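Local atomic coordinates of 6-aminohexanoate-dimer hydrolase (Bacillus anthracis, PDB entry 4GB7), a protein that probably hydrolyses amide bonds such as that of the 6-aminohexanoate linear dimer, being a putative serine hydrolase of the beta-lactamase clan. Residues 57-61 with 134-139; 374-378 with 390-396; 285-290 with 302-306; 44-48 with 212-218. All coordinates share one frame; numbering follows the deposited sequence. Where two conformers were deposited one is given.

All four contacts are largely buried. Interactions 1, 2 and 3 lie nearer the middle and touch one another; interaction 4 is more peripheral, its centre about 19 Å from the centre of the chain, with a partly exposed rim at Lys44 and Asn216. Interactions 1 and 3 reach the same four-stranded sheet, in which strands 136-137 and 303-305 are neighbours, and share water 3. Interaction 2 belongs to the five-stranded sheet and meets interaction 1 through His136. Strand pairing dominates interaction 3; in interaction 2 one strand pair is extended by the Gln377 amide and a serine hydroxyl. A tyrosine packed on a glycine marks interaction 1, aromatic packing beside a helix end interaction 4, whose Trp47 touches interaction 1 and Leu48 packs on Tyr375 of interaction 2.

Interaction 1. Residues 57-61 with 134-139; sequences YTHMK and EPHGMA
Tyr57 and Gly137 lead a buried loop-to-strand contact, where the loop following helix 52-56 lies against the short strand 136-137. The face of the phenol ring covers the glycine: Gly137 CA stands 3.7 Å from the centroid of the Tyr57 ring, only 15° off its normal, a CH-pi contact displaced toward the rim. Having no side chain, Gly137 lets the ring come this close. Its N also donates to Tyr57 O at 2.8 Å, with a nearly straight N-H...O angle of 164°. That same carbonyl oxygen sits above the centre of the His136 imidazole. The imidazole is fixed in rotation by His136 ND1 donating to Gly137 O at 2.6 Å, in the ring plane and on a lone pair, and by NE2 bonding to Asp111. Nearby, Thr58 CG2 packs at 3.7 Å from His136 CD2. The exposed rim is at Lys61, whose NZ lies 3.7 Å from Glu134 OE1 in a long salt bridge that water 4 also spans. Water 3 links Met60 N to Pro135 O. Strand 136-137 pairs onward with strand 303-305 through His136 and Ala305, Met60 packs on strand 287-290, and Gln377 of strand 377-382 touches both Tyr57 and His136.

Interaction 2. Residues 374-378 with 390-396; sequences SYGQT and VHFSSNA
Tyr375, His391 and Thr378 bury the most surface here, the first in a loop and the other two as a strand pair. Tyr375 O accepts a bond from Asn395 N at 3.0 Å. Its ring turns an edge to residues 390-396, with Tyr375 CD1 3.6 Å from Ala396 O near the ring plane, while Ser374 CB covers the centre of one face. Thr378 and His391 form an antiparallel hydrogen-bonded pair: Thr378 N to His391 O is 2.8 Å, and His391 N returns the bond to Thr378 O. Thr378 CB and His391 CB lie 4.1 Å apart on the same face of the sheet, and the imidazole of His391 is gripped at both nitrogens, by Tyr410 and Thr110. Between these ends a side-chain amide does the work of a backbone. Bent at chi2 (-52°), Gln377 accepts from Ser393 N through OE1 at 2.8 Å and donates through NE2 to Ser393 O at 2.9 Å. NE2 holds Ser374 O as well, which fixes the amide's rotation. Ser393 OG adds a 2.7 Å bond to Gly376 O. Strands 377-382 and 387-393 thus make a beta hairpin in the five-stranded antiparallel sheet, as expected of the beta-lactamase fold, with Gln377 near a possible SxxK active-site motif.

Interaction 3. Residues 285-290 with 302-306; sequences ENAYYV and GLNAT
The ring of Tyr288 and the amide of Asn304 lie nearly parallel, their planes only 12° apart, the amide offset over the CE1 side of the ring. Asn304 CB stands 3.6 Å from the centroid of the Tyr288 ring, over the face, and Asn304 CG comes to 3.3 Å from CE1 of Tyr288. What folds the ring back over the neighbouring strand is the first torsion of Tyr288: CG is set between the backbone N and the carbonyl carbon (chi1 63°). Both polar ends are held, since Tyr288 OH bonds to Lys61 N and Asn304 OD1 accepts from water 3, while Asn304 ND2 makes a weak bond to Gly302 O. On the opposite face of the sheet the next pair meets differently: Leu303 CD1 lies over the centre of the Tyr289 ring, 3.8 Å from its centroid and close to its normal (13° off). Phe145 of helix 143-155 packs against both of them. Tyr288 and Asn304 are a hydrogen-bonded pair, with Asn304 N to Tyr288 O 2.8 Å, whereas Tyr289 and Leu303 are non-hydrogen-bonded; Val290 N then bonds to Gly302 O at 2.8 Å. Strands 287-290 and 303-305 are the central antiparallel pair of a four-stranded sheet, and Thr306 N-caps the helix that follows, 307-318.

Interaction 4. Residues 44-48 with 212-218; sequences KKNWL and YLASNIL
Trp47 meets Tyr212 edge-to-face, the tightly packed part of a contact that passes outward to a lysine and a water. CZ2 of Trp47 stands over the tyrosine ring, 3.9 Å from Tyr212 CD2, and the planes are 65° apart. Ile217 CD1 reaches the same atom, 3.8 Å from Trp47 CZ2, and Leu218 CD2 approaches Trp47 NE1. That indole nitrogen, Trp47 NE1, donates to Ile217 O at 2.8 Å, but the bond is weak because the N-H...O angle is only 127°. Beside it Lys44 O is buried without a polar partner in the model, with Leu218 CD2 at 3.4 Å. The receiving segment is the end of helix 206-214, closed by a Schellman motif: Asn216 has positive phi (66°), its N bonds back to Leu213 O, and Ile217 N reaches Tyr212 O at 3.0 Å. On the outer side the packing gives way to polar contacts. Lys44, extended beyond CG, runs along the segment so that its NZ donates to Asn216 O at 2.9 Å; its charge would probably be welcome at the C-terminal end of the helix. Water 6 accepts from Lys44 NZ and donates to both Asn216 OD1 and Leu218 O.

Interaction 1. Residues 57-61 with 134-139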
loop_
_atom_site.group_PDB
_atom_site.type_symbol
_atom_site.label_atom_id
_atom_site.label_comp_id
_atom_site.label_asym_id
_atom_site.label_seq_id
_atom_site.Cartn_x
_atom_site.Cartn_y
_atom_site.Cartn_z
ATOM N N TYR A 57 -5.175 -13.957 -1.552
ATOM C CA TYR A 57 -4.755 -12.790 -0.766
ATOM C C TYR A 57 -4.609 -13.014 0.727
ATOM O O TYR A 57 -4.297 -12.064 1.457
ATOM C CB TYR A 57 -5.616 -11.529 -1.091
ATOM C CG TYR A 57 -4.834 -10.418 -1.803
ATOM C CD1 TYR A 57 -3.973 -10.688 -2.815
ATOM C CD2 TYR A 57 -4.984 -9.081 -1.415
ATOM C CE1 TYR A 57 -3.253 -9.689 -3.426
ATOM C CE2 TYR A 57 -4.280 -8.091 -1.984
ATOM C CZ TYR A 57 -3.434 -8.375 -3.027
ATOM O OH TYR A 57 -2.702 -7.341 -3.600
ATOM N N THR A 58 -4.839 -14.254 1.181
ATOM C CA THR A 58 -4.521 -14.682 2.538
ATOM C C THR A 58 -3.432 -15.775 2.582
ATOM O O THR A 58 -3.099 -16.275 3.663
ATOM C CB THR A 58 -5.796 -15.146 3.266
ATOM O OG1 THR A 58 -6.428 -16.164 2.527
ATOM C CG2 THR A 58 -6.808 -13.944 3.429
ATOM N N HIS A 59 -2.914 -16.159 1.410
ATOM C CA HIS A 59 -1.907 -17.240 1.302
ATOM C C HIS A 59 -0.917 -16.992 0.200
ATOM O O HIS A 59 -0.510 -17.942 -0.496
ATOM C CB HIS A 59 -2.591 -18.567 0.991
ATOM C CG HIS A 59 -3.594 -19.025 2.052
ATOM N ND1 HIS A 59 -4.875 -18.626 2.061
ATOM C CD2 HIS A 59 -3.454 -19.903 3.114
ATOM C CE1 HIS A 59 -5.531 -19.234 3.096
ATOM N NE2 HIS A 59 -4.665 -20.009 3.733
HETATM N N MSE A 60 -0.492 -15.753 0.015
HETATM C CA MSE A 60 0.289 -15.425 -1.186
HETATM C C MSE A 60 1.595 -16.223 -1.251
HETATM O O MSE A 60 2.019 -16.701 -2.338
HETATM C CB MSE A 60 0.537 -13.908 -1.304
HETATM C CG MSE A 60 -0.642 -13.072 -1.819
HETATM SE SE MSE A 60 -1.201 -13.457 -3.637
HETATM C CE MSE A 60 0.218 -12.604 -4.624
ATOM N N LYS A 61 2.218 -16.434 -0.101
ATOM C CA LYS A 61 3.479 -17.168 -0.095
ATOM C C LYS A 61 3.324 -18.644 -0.520
ATOM O O LYS A 61 4.312 -19.300 -0.786
ATOM C CB LYS A 61 4.154 -17.092 1.259
ATOM C CG LYS A 61 3.352 -17.660 2.420
ATOM C CD LYS A 61 4.186 -17.684 3.681
ATOM C CE LYS A 61 3.311 -17.877 4.895
ATOM N NZ LYS A 61 4.094 -17.698 6.151
ATOM N N GLU A 134 -1.336 -14.399 10.150
ATOM C CA GLU A 134 -0.791 -14.750 8.817
ATOM C C GLU A 134 -0.781 -13.525 7.935
ATOM O O GLU A 134 -1.737 -12.790 7.883
ATOM C CB GLU A 134 -1.573 -15.853 8.142
ATOM C CG GLU A 134 -1.419 -17.214 8.810
ATOM C CD GLU A 134 -0.022 -17.835 8.679
ATOM O OE1 GLU A 134 0.721 -17.599 7.706
ATOM O OE2 GLU A 134 0.380 -18.563 9.585
ATOM N N PRO A 135 0.333 -13.262 7.260
ATOM C CA PRO A 135 0.313 -12.067 6.427
ATOM C C PRO A 135 -0.775 -12.063 5.335
ATOM O O PRO A 135 -1.047 -13.094 4.699
ATOM C CB PRO A 135 1.729 -12.057 5.843
ATOM C CG PRO A 135 2.558 -12.754 6.887
ATOM C CD PRO A 135 1.681 -13.855 7.371
ATOM N N HIS A 136 -1.302 -10.889 5.035
ATOM C CA HIS A 136 -2.338 -10.673 4.026
ATOM C C HIS A 136 -1.782 -9.872 2.900
ATOM O O HIS A 136 -0.906 -9.037 3.105
ATOM C CB HIS A 136 -3.430 -9.833 4.699
ATOM C CG HIS A 136 -4.745 -9.808 3.950
ATOM N ND1 HIS A 136 -4.948 -9.077 2.839
ATOM C CD2 HIS A 136 -5.946 -10.465 4.228
ATOM C CE1 HIS A 136 -6.229 -9.253 2.426
ATOM N NE2 HIS A 136 -6.831 -10.125 3.263
ATOM N N GLY A 137 -2.264 -10.094 1.685
ATOM C CA GLY A 137 -1.944 -9.189 0.567
ATOM C C GLY A 137 -2.406 -7.772 0.849
ATOM O O GLY A 137 -3.389 -7.556 1.491
HETATM N N MSE A 138 -1.633 -6.792 0.422
HETATM C CA MSE A 138 -1.989 -5.400 0.665
HETATM C C MSE A 138 -1.952 -4.507 -0.594
HETATM O O MSE A 138 -2.159 -3.304 -0.488
HETATM C CB MSE A 138 -1.035 -4.816 1.720
HETATM C CG MSE A 138 -1.007 -5.584 2.986
HETATM SE SE MSE A 138 -0.142 -4.655 4.425
HETATM C CE MSE A 138 1.525 -4.218 3.694
ATOM N N ALA A 139 -1.695 -5.096 -1.759
ATOM C CA ALA A 139 -1.699 -4.375 -3.013
ATOM C C ALA A 139 -0.841 -3.116 -2.839
ATOM O O ALA A 139 0.265 -3.226 -2.353
ATOM C CB ALA A 139 -3.121 -4.066 -3.478
HETATM O O HOH W 1 0.242 -7.537 -1.769
HETATM O O HOH W 2 -0.519 -17.621 4.691
HETATM O O HOH W 3 -1.182 -13.313 1.720
HETATM O O HOH W 4 3.085 -17.347 8.504
#

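Interaction 2. Residues 374-378 with 390-396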
loop_
_atom_site.group_PDB
_atom_site.type_symbol
_atom_site.label_atom_id
_atom_site.label_comp_id
_atom_site.label_asym_id
_atom_site.label_seq_id
_atom_site.Cartn_x
_atom_site.Cartn_y
_atom_site.Cartn_z
ATOM N N SER A 374 -5.903 -2.138 -4.164
ATOM C CA SER A 374 -6.972 -2.872 -4.792
ATOM C C SER A 374 -7.537 -3.948 -3.907
ATOM O O SER A 374 -6.840 -4.525 -3.061
ATOM C CB SER A 374 -6.543 -3.481 -6.114
ATOM O OG SER A 374 -6.125 -2.449 -6.974
ATOM N N TYR A 375 -8.819 -4.198 -4.105
ATOM C CA TYR A 375 -9.564 -5.310 -3.469
ATOM C C TYR A 375 -9.946 -5.003 -2.045
ATOM O O TYR A 375 -10.321 -5.887 -1.306
ATOM C CB TYR A 375 -8.880 -6.676 -3.622
ATOM C CG TYR A 375 -8.272 -6.900 -4.987
ATOM C CD1 TYR A 375 -8.999 -6.688 -6.152
ATOM C CD2 TYR A 375 -6.928 -7.223 -5.111
ATOM C CE1 TYR A 375 -8.422 -6.849 -7.391
ATOM C CE2 TYR A 375 -6.351 -7.382 -6.347
ATOM C CZ TYR A 375 -7.095 -7.208 -7.473
ATOM O OH TYR A 375 -6.464 -7.325 -8.662
ATOM N N GLY A 376 -9.848 -3.722 -1.687
ATOM C CA GLY A 376 -10.319 -3.189 -0.421
ATOM C C GLY A 376 -9.294 -3.129 0.695
ATOM O O GLY A 376 -9.616 -3.394 1.872
ATOM N N GLN A 377 -8.101 -2.618 0.360
ATOM C CA GLN A 377 -7.100 -2.366 1.353
ATOM C C GLN A 377 -6.929 -0.910 1.672
ATOM O O GLN A 377 -6.892 -0.057 0.769
ATOM C CB GLN A 377 -5.719 -2.907 0.957
ATOM C CG GLN A 377 -5.685 -4.089 0.004
ATOM C CD GLN A 377 -6.531 -5.241 0.419
ATOM O OE1 GLN A 377 -6.696 -5.496 1.605
ATOM N NE2 GLN A 377 -7.016 -6.002 -0.548
ATOM N N THR A 378 -6.777 -0.605 2.955
ATOM C CA THR A 378 -6.548 0.766 3.379
ATOM C C THR A 378 -5.673 0.804 4.630
ATOM O O THR A 378 -5.904 0.036 5.570
ATOM C CB THR A 378 -7.859 1.515 3.720
ATOM O OG1 THR A 378 -8.768 1.456 2.604
ATOM C CG2 THR A 378 -7.595 3.003 4.086
ATOM N N VAL A 390 -6.530 0.076 9.963
ATOM C CA VAL A 390 -6.035 -0.911 8.995
ATOM C C VAL A 390 -7.198 -1.707 8.507
ATOM O O VAL A 390 -7.944 -2.268 9.303
ATOM C CB VAL A 390 -4.957 -1.841 9.575
ATOM C CG1 VAL A 390 -4.508 -2.866 8.530
ATOM C CG2 VAL A 390 -3.729 -1.021 10.020
ATOM N N HIS A 391 -7.339 -1.790 7.189
ATOM C CA HIS A 391 -8.495 -2.468 6.589
ATOM C C HIS A 391 -7.972 -3.351 5.502
ATOM O O HIS A 391 -7.375 -2.822 4.520
ATOM C CB HIS A 391 -9.466 -1.399 6.044
ATOM C CG HIS A 391 -10.863 -1.883 5.801
ATOM N ND1 HIS A 391 -11.905 -1.049 5.851
ATOM C CD2 HIS A 391 -11.349 -3.105 5.465
ATOM C CE1 HIS A 391 -13.045 -1.737 5.621
ATOM N NE2 HIS A 391 -12.706 -3.001 5.375
ATOM N N PHE A 392 -8.117 -4.669 5.667
ATOM C CA PHE A 392 -7.707 -5.647 4.681
ATOM C C PHE A 392 -8.913 -6.362 4.167
ATOM O O PHE A 392 -9.796 -6.703 4.977
ATOM C CB PHE A 392 -6.793 -6.749 5.239
ATOM C CG PHE A 392 -5.460 -6.327 5.719
ATOM C CD1 PHE A 392 -4.870 -5.115 5.353
ATOM C CD2 PHE A 392 -4.721 -7.258 6.478
ATOM C CE1 PHE A 392 -3.590 -4.816 5.838
ATOM C CE2 PHE A 392 -3.450 -6.957 6.931
ATOM C CZ PHE A 392 -2.883 -5.741 6.586
ATOM N N SER A 393 -8.930 -6.630 2.858
ATOM C CA SER A 393 -10.085 -7.265 2.234
ATOM C C SER A 393 -9.615 -8.177 1.123
ATOM O O SER A 393 -8.460 -8.159 0.688
ATOM C CB SER A 393 -11.115 -6.241 1.706
ATOM O OG SER A 393 -11.438 -5.237 2.649
ATOM N N SER A 394 -10.549 -8.975 0.642
ATOM C CA SER A 394 -10.337 -9.715 -0.584
ATOM C C SER A 394 -11.591 -9.634 -1.455
ATOM O O SER A 394 -12.266 -10.653 -1.740
ATOM C CB SER A 394 -9.883 -11.123 -0.236
ATOM O OG SER A 394 -10.696 -11.726 0.742
ATOM N N ASN A 395 -11.872 -8.395 -1.873
ATOM C CA ASN A 395 -13.086 -8.029 -2.597
ATOM C C ASN A 395 -12.740 -7.830 -4.047
ATOM O O ASN A 395 -12.238 -6.762 -4.420
ATOM C CB ASN A 395 -13.679 -6.785 -1.953
ATOM C CG ASN A 395 -15.087 -6.485 -2.368
ATOM O OD1 ASN A 395 -15.818 -7.348 -2.834
ATOM N ND2 ASN A 395 -15.512 -5.228 -2.101
ATOM N N ALA A 396 -12.919 -8.878 -4.857
ATOM C CA ALA A 396 -12.368 -8.909 -6.209
ATOM C C ALA A 396 -12.870 -7.748 -7.095
ATOM O O ALA A 396 -12.113 -7.159 -7.867
ATOM C CB ALA A 396 -12.645 -10.270 -6.876
#

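Interaction 3. Residues 285-290 with 302-306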
loop_
_atom_site.group_PDB
_atom_site.type_symbol
_atom_site.label_atom_id
_atom_site.label_comp_id
_atom_site.label_asym_id
_atom_site.label_seq_id
_atom_site.Cartn_x
_atom_site.Cartn_y
_atom_site.Cartn_z
ATOM N N GLU A 285 5.091 -10.301 13.763
ATOM C CA GLU A 285 5.364 -11.319 12.763
ATOM C C GLU A 285 6.222 -10.762 11.654
ATOM O O GLU A 285 6.317 -9.529 11.457
ATOM C CB GLU A 285 4.059 -11.870 12.134
ATOM C CG GLU A 285 3.014 -12.375 13.142
ATOM C CD GLU A 285 3.373 -13.621 13.921
ATOM O OE1 GLU A 285 4.291 -14.315 13.477
ATOM O OE2 GLU A 285 2.677 -13.909 14.967
ATOM N N ASN A 286 6.843 -11.691 10.940
ATOM C CA ASN A 286 7.489 -11.361 9.687
ATOM C C ASN A 286 6.463 -10.822 8.686
ATOM O O ASN A 286 5.255 -11.147 8.728
ATOM C CB ASN A 286 8.187 -12.588 9.071
ATOM C CG ASN A 286 9.373 -13.085 9.882
ATOM O OD1 ASN A 286 9.957 -12.366 10.681
ATOM N ND2 ASN A 286 9.698 -14.348 9.697
ATOM N N ALA A 287 6.954 -10.034 7.757
ATOM C CA ALA A 287 6.219 -9.739 6.549
ATOM C C ALA A 287 6.976 -10.434 5.401
ATOM O O ALA A 287 7.965 -11.162 5.629
ATOM C CB ALA A 287 6.056 -8.232 6.328
ATOM N N TYR A 288 6.478 -10.290 4.202
ATOM C CA TYR A 288 7.185 -10.771 3.019
ATOM C C TYR A 288 6.732 -10.036 1.774
ATOM O O TYR A 288 5.583 -9.534 1.713
ATOM C CB TYR A 288 7.039 -12.277 2.845
ATOM C CG TYR A 288 5.648 -12.817 2.615
ATOM C CD1 TYR A 288 5.023 -12.771 1.335
ATOM C CD2 TYR A 288 4.973 -13.443 3.657
ATOM C CE1 TYR A 288 3.741 -13.334 1.164
ATOM C CE2 TYR A 288 3.727 -14.000 3.471
ATOM C CZ TYR A 288 3.129 -13.955 2.208
ATOM O OH TYR A 288 1.888 -14.523 1.968
ATOM N N TYR A 289 7.644 -9.934 0.804
ATOM C CA TYR A 289 7.327 -9.423 -0.510
ATOM C C TYR A 289 7.228 -10.535 -1.539
ATOM O O TYR A 289 8.126 -11.378 -1.635
ATOM C CB TYR A 289 8.437 -8.522 -1.057
ATOM C CG TYR A 289 8.406 -7.084 -0.624
ATOM C CD1 TYR A 289 7.580 -6.144 -1.270
ATOM C CD2 TYR A 289 9.221 -6.640 0.421
ATOM C CE1 TYR A 289 7.564 -4.814 -0.875
ATOM C CE2 TYR A 289 9.212 -5.309 0.795
ATOM C CZ TYR A 289 8.418 -4.398 0.149
ATOM O OH TYR A 289 8.464 -3.085 0.611
ATOM N N VAL A 290 6.152 -10.503 -2.324
ATOM C CA VAL A 290 6.109 -11.262 -3.563
ATOM C C VAL A 290 7.193 -10.706 -4.480
ATOM O O VAL A 290 7.403 -9.490 -4.557
ATOM C CB VAL A 290 4.726 -11.196 -4.197
ATOM C CG1 VAL A 290 4.735 -11.715 -5.625
ATOM C CG2 VAL A 290 3.727 -11.934 -3.273
ATOM N N GLY A 302 3.497 -5.836 -3.672
ATOM C CA GLY A 302 3.753 -7.211 -3.213
ATOM C C GLY A 302 4.002 -7.495 -1.738
ATOM O O GLY A 302 4.349 -8.624 -1.374
ATOM N N LEU A 303 3.854 -6.488 -0.883
ATOM C CA LEU A 303 4.097 -6.659 0.559
ATOM C C LEU A 303 2.885 -7.280 1.197
ATOM O O LEU A 303 1.773 -6.873 0.910
ATOM C CB LEU A 303 4.447 -5.334 1.228
ATOM C CG LEU A 303 4.931 -5.387 2.678
ATOM C CD1 LEU A 303 6.201 -6.240 2.875
ATOM C CD2 LEU A 303 5.139 -3.964 3.169
ATOM N N ASN A 304 3.124 -8.278 2.014
ATOM C CA ASN A 304 2.132 -9.065 2.765
ATOM C C ASN A 304 2.505 -8.935 4.247
ATOM O O ASN A 304 3.669 -9.181 4.632
ATOM C CB ASN A 304 2.186 -10.524 2.378
ATOM C CG ASN A 304 1.600 -10.802 0.996
ATOM O OD1 ASN A 304 0.503 -11.399 0.887
ATOM N ND2 ASN A 304 2.261 -10.322 -0.049
ATOM N N ALA A 305 1.544 -8.516 5.075
ATOM C CA ALA A 305 1.806 -8.248 6.499
ATOM C C ALA A 305 0.559 -8.536 7.320
ATOM O O ALA A 305 -0.545 -8.652 6.760
ATOM C CB ALA A 305 2.259 -6.815 6.717
ATOM N N THR A 306 0.709 -8.640 8.626
ATOM C CA THR A 306 -0.490 -8.777 9.469
ATOM C C THR A 306 -1.106 -7.398 9.789
ATOM O O THR A 306 -0.463 -6.339 9.653
ATOM C CB THR A 306 -0.211 -9.502 10.805
ATOM O OG1 THR A 306 0.504 -8.617 11.669
ATOM C CG2 THR A 306 0.497 -10.847 10.612
HETATM O O HOH W 5 3.402 -8.846 9.655
HETATM O O HOH W 3 -1.182 -13.313 1.720
#

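Interaction 4. Residues 44-48 with 212-218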
loop_
_atom_site.group_PDB
_atom_site.type_symbol
_atom_site.label_atom_id
_atom_site.label_comp_id
_atom_site.label_asym_id
_atom_site.label_seq_id
_atom_site.Cartn_x
_atom_site.Cartn_y
_atom_site.Cartn_z
ATOM N N LYS A 44 -2.797 -19.196 -11.870
ATOM C CA LYS A 44 -2.349 -17.906 -12.365
ATOM C C LYS A 44 -3.440 -17.203 -13.149
ATOM O O LYS A 44 -3.425 -15.987 -13.262
ATOM C CB LYS A 44 -1.110 -17.999 -13.229
ATOM C CG LYS A 44 0.110 -18.493 -12.496
ATOM C CD LYS A 44 1.308 -18.429 -13.414
ATOM C CE LYS A 44 2.488 -19.115 -12.733
ATOM N NZ LYS A 44 3.764 -18.959 -13.452
ATOM N N LYS A 45 -4.415 -17.964 -13.664
ATOM C CA LYS A 45 -5.493 -17.369 -14.436
ATOM C C LYS A 45 -6.519 -16.700 -13.543
ATOM O O LYS A 45 -6.948 -15.585 -13.849
ATOM C CB LYS A 45 -6.171 -18.398 -15.376
ATOM C CG LYS A 45 -6.883 -17.747 -16.546
ATOM C CD LYS A 45 -7.562 -18.718 -17.533
ATOM C CE LYS A 45 -6.721 -19.942 -17.902
ATOM N NZ LYS A 45 -6.694 -20.996 -16.838
ATOM N N ASN A 46 -6.849 -17.348 -12.417
ATOM C CA ASN A 46 -7.998 -16.992 -11.626
ATOM C C ASN A 46 -7.780 -16.397 -10.224
ATOM O O ASN A 46 -8.758 -16.058 -9.570
ATOM C CB ASN A 46 -8.973 -18.185 -11.504
ATOM C CG ASN A 46 -8.486 -19.285 -10.542
ATOM O OD1 ASN A 46 -7.522 -19.108 -9.778
ATOM N ND2 ASN A 46 -9.161 -20.435 -10.583
ATOM N N TRP A 47 -6.524 -16.243 -9.791
ATOM C CA TRP A 47 -6.243 -15.907 -8.418
ATOM C C TRP A 47 -6.805 -14.570 -7.985
ATOM O O TRP A 47 -7.006 -14.371 -6.790
ATOM C CB TRP A 47 -4.764 -15.970 -8.114
ATOM C CG TRP A 47 -3.932 -14.919 -8.751
ATOM C CD1 TRP A 47 -3.409 -14.915 -10.028
ATOM C CD2 TRP A 47 -3.568 -13.650 -8.179
ATOM N NE1 TRP A 47 -2.681 -13.756 -10.260
ATOM C CE2 TRP A 47 -2.761 -12.953 -9.179
ATOM C CE3 TRP A 47 -3.769 -13.059 -6.959
ATOM C CZ2 TRP A 47 -2.222 -11.715 -8.941
ATOM C CZ3 TRP A 47 -3.211 -11.808 -6.730
ATOM C CH2 TRP A 47 -2.467 -11.148 -7.708
ATOM N N LEU A 48 -7.043 -13.675 -8.940
ATOM C CA LEU A 48 -7.573 -12.342 -8.708
ATOM C C LEU A 48 -9.078 -12.255 -8.729
ATOM O O LEU A 48 -9.672 -11.168 -8.517
ATOM C CB LEU A 48 -7.057 -11.397 -9.786
ATOM C CG LEU A 48 -5.597 -11.068 -9.659
ATOM C CD1 LEU A 48 -5.228 -10.210 -10.865
ATOM C CD2 LEU A 48 -5.290 -10.358 -8.338
ATOM N N TYR A 212 2.222 -7.896 -12.918
ATOM C CA TYR A 212 2.005 -9.303 -12.635
ATOM C C TYR A 212 2.552 -10.254 -13.738
ATOM O O TYR A 212 3.109 -11.277 -13.406
ATOM C CB TYR A 212 0.536 -9.579 -12.366
ATOM C CG TYR A 212 -0.058 -8.807 -11.189
ATOM C CD1 TYR A 212 0.722 -8.398 -10.115
ATOM C CD2 TYR A 212 -1.407 -8.587 -11.109
ATOM C CE1 TYR A 212 0.183 -7.723 -9.043
ATOM C CE2 TYR A 212 -1.959 -7.870 -10.054
ATOM C CZ TYR A 212 -1.184 -7.481 -9.007
ATOM O OH TYR A 212 -1.756 -6.799 -7.962
ATOM N N LEU A 213 2.419 -9.895 -15.021
ATOM C CA LEU A 213 3.025 -10.667 -16.100
ATOM C C LEU A 213 4.559 -10.661 -15.953
ATOM O O LEU A 213 5.208 -11.696 -16.043
ATOM C CB LEU A 213 2.631 -10.110 -17.446
ATOM C CG LEU A 213 1.183 -10.437 -17.853
ATOM C CD1 LEU A 213 0.711 -9.408 -18.885
ATOM C CD2 LEU A 213 1.043 -11.881 -18.337
ATOM N N ALA A 214 5.117 -9.499 -15.673
ATOM C CA ALA A 214 6.573 -9.377 -15.392
ATOM C C ALA A 214 7.065 -10.281 -14.266
ATOM O O ALA A 214 8.207 -10.782 -14.300
ATOM C CB ALA A 214 6.937 -7.927 -15.106
ATOM N N SER A 215 6.196 -10.488 -13.271
ATOM C CA SER A 215 6.498 -11.280 -12.103
ATOM C C SER A 215 6.103 -12.740 -12.268
ATOM O O SER A 215 6.219 -13.507 -11.319
ATOM C CB SER A 215 5.729 -10.735 -10.891
ATOM O OG SER A 215 5.987 -9.383 -10.669
ATOM N N ASN A 216 5.586 -13.103 -13.449
ATOM C CA ASN A 216 5.203 -14.463 -13.749
ATOM C C ASN A 216 4.033 -14.981 -12.914
ATOM O O ASN A 216 3.986 -16.168 -12.602
ATOM C CB ASN A 216 6.411 -15.411 -13.610
ATOM C CG ASN A 216 6.187 -16.739 -14.311
ATOM O OD1 ASN A 216 5.525 -16.791 -15.337
ATOM N ND2 ASN A 216 6.739 -17.813 -13.755
ATOM N N ILE A 217 3.117 -14.097 -12.515
ATOM C CA ILE A 217 1.982 -14.535 -11.687
ATOM C C ILE A 217 0.647 -14.314 -12.398
ATOM O O ILE A 217 -0.414 -14.492 -11.798
ATOM C CB ILE A 217 1.990 -13.922 -10.254
ATOM C CG1 ILE A 217 1.748 -12.414 -10.236
ATOM C CG2 ILE A 217 3.277 -14.255 -9.524
ATOM C CD1 ILE A 217 1.568 -11.852 -8.822
ATOM N N LEU A 218 0.711 -13.894 -13.667
ATOM C CA LEU A 218 -0.408 -14.074 -14.616
ATOM C C LEU A 218 0.089 -14.957 -15.756
ATOM O O LEU A 218 1.294 -15.109 -15.952
ATOM C CB LEU A 218 -0.929 -12.754 -15.157
ATOM C CG LEU A 218 -1.740 -11.910 -14.166
ATOM C CD1 LEU A 218 -2.023 -10.530 -14.737
ATOM C CD2 LEU A 218 -3.016 -12.659 -13.787
HETATM O O HOH W 6 3.068 -17.033 -15.958
#